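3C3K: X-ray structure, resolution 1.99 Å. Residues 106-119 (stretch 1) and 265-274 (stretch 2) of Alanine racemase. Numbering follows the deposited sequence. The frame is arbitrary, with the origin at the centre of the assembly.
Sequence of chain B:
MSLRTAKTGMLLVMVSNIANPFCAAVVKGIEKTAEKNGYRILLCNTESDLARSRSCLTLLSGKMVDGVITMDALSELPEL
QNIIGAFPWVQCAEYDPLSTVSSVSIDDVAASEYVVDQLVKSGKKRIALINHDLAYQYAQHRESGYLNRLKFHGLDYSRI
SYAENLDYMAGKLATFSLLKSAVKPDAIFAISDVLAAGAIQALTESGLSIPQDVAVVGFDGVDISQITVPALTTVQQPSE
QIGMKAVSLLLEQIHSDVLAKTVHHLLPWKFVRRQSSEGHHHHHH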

ATOM      1  N   ILE B 106     -15.037  -3.434  12.829  1.00 16.45           N
ATOM      2  CA  ILE B 106     -14.855  -4.137  14.073  1.00 16.11           C
ATOM      3  C   ILE B 106     -15.272  -3.209  15.222  1.00 16.73           C
ATOM      4  O   ILE B 106     -15.580  -2.024  14.996  1.00 14.32           O
ATOM      5  N   ASP B 107     -15.235  -3.746  16.455  1.00 15.68           N
ATOM      6  CA  ASP B 107     -15.446  -2.938  17.659  1.00 16.85           C
ATOM      7  C   ASP B 107     -14.081  -2.435  18.181  1.00 16.09           C
ATOM      8  O   ASP B 107     -13.383  -3.140  18.874  1.00 16.15           O
ATOM      9  N   ASP B 108     -13.745  -1.190  17.886  1.00 16.76           N
ATOM     10  CA  ASP B 108     -12.465  -0.616  18.239  1.00 16.03           C
ATOM     11  C   ASP B 108     -12.268  -0.455  19.726  1.00 16.18           C
ATOM     12  O   ASP B 108     -11.134  -0.554  20.235  1.00 15.03           O
ATOM     13  N   VAL B 109     -13.339  -0.147  20.433  1.00 16.44           N
ATOM     14  CA  VAL B 109     -13.217   0.022  21.903  1.00 16.09           C
ATOM     15  C   VAL B 109     -12.921  -1.280  22.555  1.00 15.69           C
ATOM     16  O   VAL B 109     -12.014  -1.322  23.340  1.00 17.05           O
ATOM     17  N   ALA B 110     -13.614  -2.368  22.178  1.00 14.73           N
ATOM     18  CA  ALA B 110     -13.332  -3.659  22.814  1.00 14.48           C
ATOM     19  C   ALA B 110     -11.913  -4.153  22.491  1.00 14.75           C
ATOM     20  O   ALA B 110     -11.230  -4.661  23.387  1.00 16.25           O
ATOM     21  N   ALA B 111     -11.482  -4.042  21.230  1.00 13.42           N
ATOM     22  CA  ALA B 111     -10.118  -4.441  20.856  1.00 12.89           C
ATOM     23  C   ALA B 111      -9.061  -3.653  21.612  1.00 14.41           C
ATOM     24  O   ALA B 111      -8.111  -4.261  22.041  1.00 14.44           O
ATOM     25  N   SER B 112      -9.168  -2.308  21.708  1.00 12.57           N
ATOM     26  CA  SER B 112      -8.120  -1.586  22.386  1.00 14.68           C
ATOM     27  C   SER B 112      -8.068  -1.791  23.879  1.00 15.07           C
ATOM     28  O   SER B 112      -6.990  -1.827  24.424  1.00 15.89           O
ATOM     29  N   GLU B 113      -9.216  -1.987  24.543  1.00 16.40           N
ATOM     30  CA  GLU B 113      -9.178  -2.279  25.973  1.00 17.35           C
ATOM     31  C   GLU B 113      -8.551  -3.633  26.201  1.00 17.02           C
ATOM     32  O   GLU B 113      -7.862  -3.799  27.170  1.00 17.90           O
ATOM     33  N   TYR B 114      -8.861  -4.605  25.344  1.00 17.20           N
ATOM     34  CA  TYR B 114      -8.275  -5.957  25.366  1.00 16.84           C
ATOM     35  C   TYR B 114      -6.774  -5.922  25.204  1.00 16.05           C
ATOM     36  O   TYR B 114      -6.098  -6.654  25.851  1.00 17.01           O
ATOM     37  N   VAL B 115      -6.279  -5.108  24.289  1.00 14.53           N
ATOM     38  CA  VAL B 115      -4.816  -4.812  24.155  1.00 13.13           C
ATOM     39  C   VAL B 115      -4.188  -4.373  25.458  1.00 13.69           C
ATOM     40  O   VAL B 115      -3.229  -4.975  25.919  1.00 13.49           O
ATOM     41  N   VAL B 116      -4.752  -3.346  26.076  1.00 13.86           N
ATOM     42  CA  VAL B 116      -4.280  -2.895  27.384  1.00 16.10           C
ATOM     43  C   VAL B 116      -4.394  -3.980  28.456  1.00 16.85           C
ATOM     44  O   VAL B 116      -3.450  -4.196  29.215  1.00 16.55           O
ATOM     45  N   ASP B 117      -5.503  -4.695  28.506  1.00 16.93           N
ATOM     46  CA  ASP B 117      -5.580  -5.739  29.520  1.00 17.18           C
ATOM     47  C   ASP B 117      -4.464  -6.765  29.349  1.00 17.60           C
ATOM     48  O   ASP B 117      -3.944  -7.223  30.344  1.00 16.61           O
ATOM     49  N   GLN B 118      -4.115  -7.136  28.101  1.00 17.52           N
ATOM     50  CA  GLN B 118      -3.085  -8.149  27.875  1.00 17.27           C
ATOM     51  C   GLN B 118      -1.713  -7.644  28.256  1.00 17.51           C
ATOM     52  O   GLN B 118      -0.962  -8.337  28.914  1.00 17.13           O
ATOM     53  N   LEU B 119      -1.374  -6.430  27.835  1.00 16.55           N
ATOM     54  CA  LEU B 119      -0.152  -5.801  28.320  1.00 15.40           C
ATOM     55  C   LEU B 119      -0.056  -5.757  29.859  1.00 14.83           C
ATOM     56  O   LEU B 119       0.981  -6.059  30.397  1.00 15.29           O
ATOM     57  N   HIS B 265     -23.007  -3.943  10.835  1.00 15.86           N
ATOM     58  CA  HIS B 265     -22.332  -5.214  11.118  1.00 16.05           C
ATOM     59  C   HIS B 265     -20.999  -5.017  11.854  1.00 16.90           C
ATOM     60  O   HIS B 265     -20.196  -4.140  11.493  1.00 16.66           O
ATOM     61  N   LEU B 266     -20.784  -5.825  12.888  1.00 16.10           N
ATOM     62  CA  LEU B 266     -19.532  -5.859  13.605  1.00 17.57           C
ATOM     63  C   LEU B 266     -18.949  -7.194  13.304  1.00 17.65           C
ATOM     64  O   LEU B 266     -19.566  -8.187  13.598  1.00 19.82           O
ATOM     65  N   LEU B 267     -17.775  -7.220  12.702  1.00 18.50           N
ATOM     66  CA  LEU B 267     -17.032  -8.455  12.425  1.00 18.29           C
ATOM     67  C   LEU B 267     -15.943  -8.683  13.512  1.00 18.96           C
ATOM     68  O   LEU B 267     -15.451  -7.703  14.125  1.00 18.87           O
ATOM     69  N   PRO B 268     -15.630  -9.974  13.828  1.00 19.19           N
ATOM     70  CA  PRO B 268     -14.694 -10.242  14.956  1.00 18.96           C
ATOM     71  C   PRO B 268     -13.274  -9.839  14.632  1.00 19.35           C
ATOM     72  O   PRO B 268     -12.815 -10.127  13.556  1.00 19.66           O
ATOM     73  N   TRP B 269     -12.602  -9.168  15.574  1.00 19.18           N
ATOM     74  CA  TRP B 269     -11.155  -8.953  15.542  1.00 19.07           C
ATOM     75  C   TRP B 269     -10.470 -10.051  16.327  1.00 19.65           C
ATOM     76  O   TRP B 269     -11.088 -10.650  17.193  1.00 20.34           O
ATOM     77  N   LYS B 270      -9.190 -10.271  16.089  1.00 20.03           N
ATOM     78  CA  LYS B 270      -8.449 -11.251  16.859  1.00 22.16           C
ATOM     79  C   LYS B 270      -7.161 -10.620  17.363  1.00 20.89           C
ATOM     80  O   LYS B 270      -6.468  -9.918  16.625  1.00 21.59           O
ATOM     81  N   PHE B 271      -6.814 -10.895  18.616  1.00 21.49           N
ATOM     82  CA  PHE B 271      -5.531 -10.437  19.147  1.00 20.25           C
ATOM     83  C   PHE B 271      -4.575 -11.494  18.803  1.00 19.14           C
ATOM     84  O   PHE B 271      -4.751 -12.602  19.223  1.00 20.65           O
ATOM     85  N   VAL B 272      -3.611 -11.162  17.979  1.00 18.20           N
ATOM     86  CA  VAL B 272      -2.639 -12.156  17.480  1.00 17.72           C
ATOM     87  C   VAL B 272      -1.279 -11.888  18.150  1.00 17.76           C
ATOM     88  O   VAL B 272      -0.662 -10.862  17.938  1.00 18.07           O
ATOM     89  N   ARG B 273      -0.869 -12.819  19.002  1.00 18.80           N
ATOM     90  CA  ARG B 273       0.337 -12.694  19.830  1.00 20.04           C
ATOM     91  C   ARG B 273       1.576 -13.084  19.081  1.00 19.34           C
ATOM     92  O   ARG B 273       1.695 -14.237  18.615  1.00 17.91           O
ATOM     93  N   ARG B 274       2.513 -12.131  18.972  1.00 17.44           N
ATOM     94  CA  ARG B 274       3.798 -12.488  18.429  1.00 18.72           C
ATOM     95  C   ARG B 274       4.941 -12.182  19.397  1.00 19.16           C
ATOM     96  O   ARG B 274       4.702 -11.946  20.576  1.00 20.12           O
TER

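Ile106, buried ahead of the helix, directs its CA-to-CB bond away from stretch 2, yet in the p, t rotamer its branches reach back: CG2 lies 3.5 Å from Leu267 O and CD1 4.2 Å from Trp269 CB. Asp107 (chi1 t) is the N-cap, its OD1 accepting from Ala110 N at 3.0 Å, a role suited to a short carboxylate. Its backbone N donates to a water at 2.6 Å, and that water donates to Leu267 O at 2.7 Å, bridging the stretches.

One helical turn on, small residues make room for an indole. Trp269 (chi1 p) points toward the helix, and Ala111 CB sits 3.7 Å from the centroid of its five-membered ring, almost on the ring normal, a CH-pi contact that the short methyl permits.

Tyr114 (chi1 t) points inward and links two aromatics. Trp269 turns its edge to the tyrosine face, CH2 approaching Tyr114 CG at 3.4 Å, while Tyr114 turns its own edge to the face of Phe271 (chi1 t). Buried Val115 (t) places CG2 4.0 Å from Phe271 CE1, at that ring's edge.

Gln118 (m, m) serves both chemistries: its aliphatic CG lies 4.1 Å from the Phe271 ring centroid, over the face, while OE1 accepts a weak hydrogen bond from Arg273 NH1 at 3.4 Å.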

ATOM      1  CB  ILE B 106     -13.353  -4.542  14.279  1.00 17.08           C
ATOM      2  CG1 ILE B 106     -12.480  -3.278  14.481  1.00 16.55           C
ATOM      3  CG2 ILE B 106     -12.895  -5.457  13.122  1.00 14.33           C
ATOM      4  CD1 ILE B 106     -11.141  -3.489  15.147  1.00 17.62           C
ATOM      5  CB  ASP B 107     -16.117  -3.806  18.739  1.00 16.04           C
ATOM      6  CG  ASP B 107     -16.433  -3.040  20.003  1.00 17.44           C
ATOM      7  OD1 ASP B 107     -15.886  -1.960  20.293  1.00 20.92           O
ATOM      8  OD2 ASP B 107     -17.244  -3.544  20.763  1.00 18.62           O
ATOM      9  CB  ASP B 108     -12.275   0.698  17.519  1.00 16.63           C
ATOM     10  CG  ASP B 108     -11.917   0.483  16.042  1.00 16.15           C
ATOM     11  OD1 ASP B 108     -10.888  -0.148  15.847  1.00 15.62           O
ATOM     12  OD2 ASP B 108     -12.667   0.841  15.121  1.00 15.75           O
ATOM     13  CB  VAL B 109     -14.465   0.641  22.535  1.00 16.76           C
ATOM     14  CG1 VAL B 109     -14.293   0.776  24.101  1.00 16.94           C
ATOM     15  CG2 VAL B 109     -14.612   1.974  21.988  1.00 14.06           C
ATOM     16  CB  ALA B 110     -14.365  -4.764  22.433  1.00 12.99           C
ATOM     17  CB  ALA B 111      -9.894  -4.290  19.370  1.00 12.80           C
ATOM     18  CB  SER B 112      -8.069  -0.106  22.013  1.00 14.41           C
ATOM     19  OG  SER B 112      -9.375   0.302  21.882  1.00 23.45           O
ATOM     20  CB  GLU B 113     -10.590  -2.218  26.631  1.00 17.30           C
ATOM     21  CG  GLU B 113     -11.256  -0.880  26.503  1.00 19.01           C
ATOM     22  CD  GLU B 113     -12.625  -0.850  27.161  1.00 21.61           C
ATOM     23  OE1 GLU B 113     -13.387  -1.828  27.037  1.00 28.26           O
ATOM     24  OE2 GLU B 113     -12.946   0.180  27.759  1.00 27.29           O
ATOM     25  CB  TYR B 114      -8.797  -6.820  24.209  1.00 17.97           C
ATOM     26  CG  TYR B 114      -8.453  -8.288  24.375  1.00 19.02           C
ATOM     27  CD1 TYR B 114      -7.287  -8.822  23.847  1.00 19.68           C
ATOM     28  CD2 TYR B 114      -9.314  -9.141  25.073  1.00 23.52           C
ATOM     29  CE1 TYR B 114      -6.976 -10.199  23.998  1.00 20.76           C
ATOM     30  CE2 TYR B 114      -9.028 -10.516  25.241  1.00 23.34           C
ATOM     31  CZ  TYR B 114      -7.844 -11.025  24.722  1.00 22.86           C
ATOM     32  OH  TYR B 114      -7.602 -12.369  24.883  1.00 21.20           O
ATOM     33  CB  VAL B 115      -4.543  -3.829  23.033  1.00 13.46           C
ATOM     34  CG1 VAL B 115      -3.056  -3.346  23.106  1.00  8.93           C
ATOM     35  CG2 VAL B 115      -4.902  -4.513  21.644  1.00 10.82           C
ATOM     36  CB  VAL B 116      -5.007  -1.645  27.841  1.00 15.12           C
ATOM     37  CG1 VAL B 116      -4.561  -1.253  29.251  1.00 17.00           C
ATOM     38  CG2 VAL B 116      -4.732  -0.521  26.864  1.00 15.95           C
ATOM     39  CB  ASP B 117      -6.915  -6.480  29.514  1.00 17.44           C
ATOM     40  CG  ASP B 117      -8.051  -5.629  29.944  1.00 19.99           C
ATOM     41  OD1 ASP B 117      -7.851  -4.525  30.501  1.00 22.04           O
ATOM     42  OD2 ASP B 117      -9.174  -6.083  29.716  1.00 18.52           O
ATOM     43  CB  GLN B 118      -3.038  -8.609  26.423  1.00 18.16           C
ATOM     44  CG  GLN B 118      -4.308  -9.253  25.921  1.00 18.42           C
ATOM     45  CD  GLN B 118      -4.957 -10.097  26.944  1.00 21.45           C
ATOM     46  OE1 GLN B 118      -4.418 -11.131  27.337  1.00 26.29           O
ATOM     47  NE2 GLN B 118      -6.160  -9.702  27.361  1.00 19.56           N
ATOM     48  CB  LEU B 119       0.088  -4.424  27.677  1.00 14.70           C
ATOM     49  CG  LEU B 119       0.312  -4.450  26.171  1.00 14.50           C
ATOM     50  CD1 LEU B 119       0.066  -3.067  25.553  1.00 16.87           C
ATOM     51  CD2 LEU B 119       1.717  -4.973  25.813  1.00 16.93           C
ATOM     52  CB  HIS B 265     -22.029  -5.984   9.838  1.00 16.01           C
ATOM     53  CG  HIS B 265     -23.229  -6.526   9.155  1.00 16.52           C
ATOM     54  ND1 HIS B 265     -23.540  -7.868   9.175  1.00 18.99           N
ATOM     55  CD2 HIS B 265     -24.210  -5.921   8.436  1.00 20.08           C
ATOM     56  CE1 HIS B 265     -24.659  -8.076   8.494  1.00 19.11           C
ATOM     57  NE2 HIS B 265     -25.086  -6.915   8.023  1.00 21.37           N
ATOM     58  CB  LEU B 266     -19.740  -5.748  15.101  1.00 16.96           C
ATOM     59  CG  LEU B 266     -19.881  -4.299  15.618  1.00 19.17           C
ATOM     60  CD1 LEU B 266     -20.071  -4.413  17.111  1.00 19.60           C
ATOM     61  CD2 LEU B 266     -18.740  -3.428  15.327  1.00 13.63           C
ATOM     62  CB  LEU B 267     -16.419  -8.434  10.998  1.00 16.47           C
ATOM     63  CG  LEU B 267     -17.374  -8.268   9.806  1.00 17.60           C
ATOM     64  CD1 LEU B 267     -16.621  -8.540   8.544  1.00 17.48           C
ATOM     65  CD2 LEU B 267     -18.631  -9.209   9.821  1.00 20.91           C
ATOM     66  CB  PRO B 268     -14.734 -11.790  15.165  1.00 20.33           C
ATOM     67  CG  PRO B 268     -15.693 -12.370  14.118  1.00 18.90           C
ATOM     68  CD  PRO B 268     -16.146 -11.208  13.179  1.00 19.66           C
ATOM     69  CB  TRP B 269     -10.820  -7.602  16.167  1.00 18.54           C
ATOM     70  CG  TRP B 269     -11.403  -7.450  17.533  1.00 19.38           C
ATOM     71  CD1 TRP B 269     -12.613  -6.901  17.850  1.00 22.75           C
ATOM     72  CD2 TRP B 269     -10.811  -7.874  18.772  1.00 18.78           C
ATOM     73  NE1 TRP B 269     -12.823  -6.967  19.205  1.00 24.25           N
ATOM     74  CE2 TRP B 269     -11.716  -7.541  19.795  1.00 21.82           C
ATOM     75  CE3 TRP B 269      -9.592  -8.498  19.110  1.00 16.57           C
ATOM     76  CZ2 TRP B 269     -11.462  -7.824  21.143  1.00 21.86           C
ATOM     77  CZ3 TRP B 269      -9.326  -8.795  20.462  1.00 18.66           C
ATOM     78  CH2 TRP B 269     -10.273  -8.478  21.459  1.00 19.05           C
ATOM     79  CB  LYS B 270      -8.176 -12.534  16.011  1.00 21.27           C
ATOM     80  CG  LYS B 270      -7.663 -13.698  16.863  1.00 26.00           C
ATOM     81  CD  LYS B 270      -7.227 -15.002  16.087  1.00 26.32           C
ATOM     82  CE  LYS B 270      -7.330 -16.305  17.015  1.00 29.40           C
ATOM     83  NZ  LYS B 270      -8.017 -17.508  16.254  1.00 31.46           N
ATOM     84  CB  PHE B 271      -5.590 -10.355  20.632  1.00 19.05           C
ATOM     85  CG  PHE B 271      -4.364  -9.849  21.258  1.00 19.60           C
ATOM     86  CD1 PHE B 271      -4.096  -8.474  21.275  1.00 22.21           C
ATOM     87  CD2 PHE B 271      -3.497 -10.715  21.923  1.00 22.03           C
ATOM     88  CE1 PHE B 271      -3.016  -7.998  21.934  1.00 18.92           C
ATOM     89  CE2 PHE B 271      -2.387 -10.236  22.596  1.00 18.69           C
ATOM     90  CZ  PHE B 271      -2.136  -8.885  22.592  1.00 18.73           C
ATOM     91  CB  VAL B 272      -2.541 -12.098  15.943  1.00 17.51           C
ATOM     92  CG1 VAL B 272      -1.392 -12.867  15.480  1.00 18.35           C
ATOM     93  CG2 VAL B 272      -3.870 -12.584  15.301  1.00 12.60           C
ATOM     94  CB  ARG B 273       0.257 -13.600  21.038  1.00 20.89           C
ATOM     95  CG  ARG B 273      -1.079 -13.548  21.707  1.00 25.46           C
ATOM     96  CD  ARG B 273      -1.393 -14.815  22.542  1.00 34.74           C
ATOM     97  NE  ARG B 273      -2.584 -14.545  23.331  1.00 37.08           N
ATOM     98  CZ  ARG B 273      -2.586 -13.721  24.375  1.00 39.68           C
ATOM     99  NH1 ARG B 273      -3.717 -13.495  25.024  1.00 40.31           N
ATOM    100  NH2 ARG B 273      -1.458 -13.121  24.764  1.00 38.10           N
ATOM    101  CB  ARG B 274       3.996 -11.849  17.065  1.00 18.15           C
ATOM    102  CG  ARG B 274       2.812 -12.176  16.145  1.00 17.90           C
ATOM    103  CD  ARG B 274       3.137 -11.898  14.694  1.00 21.28           C
ATOM    104  NE  ARG B 274       2.083 -12.392  13.806  1.00 20.34           N
ATOM    105  CZ  ARG B 274       1.252 -11.616  13.130  1.00 23.12           C
ATOM    106  NH1 ARG B 274       1.328 -10.280  13.227  1.00 15.86           N
ATOM    107  NH2 ARG B 274       0.360 -12.181  12.319  1.00 21.85           N
TER
HETATM  108  O   HOH W   1     -15.617  -6.359  16.424  1.00 17.56           O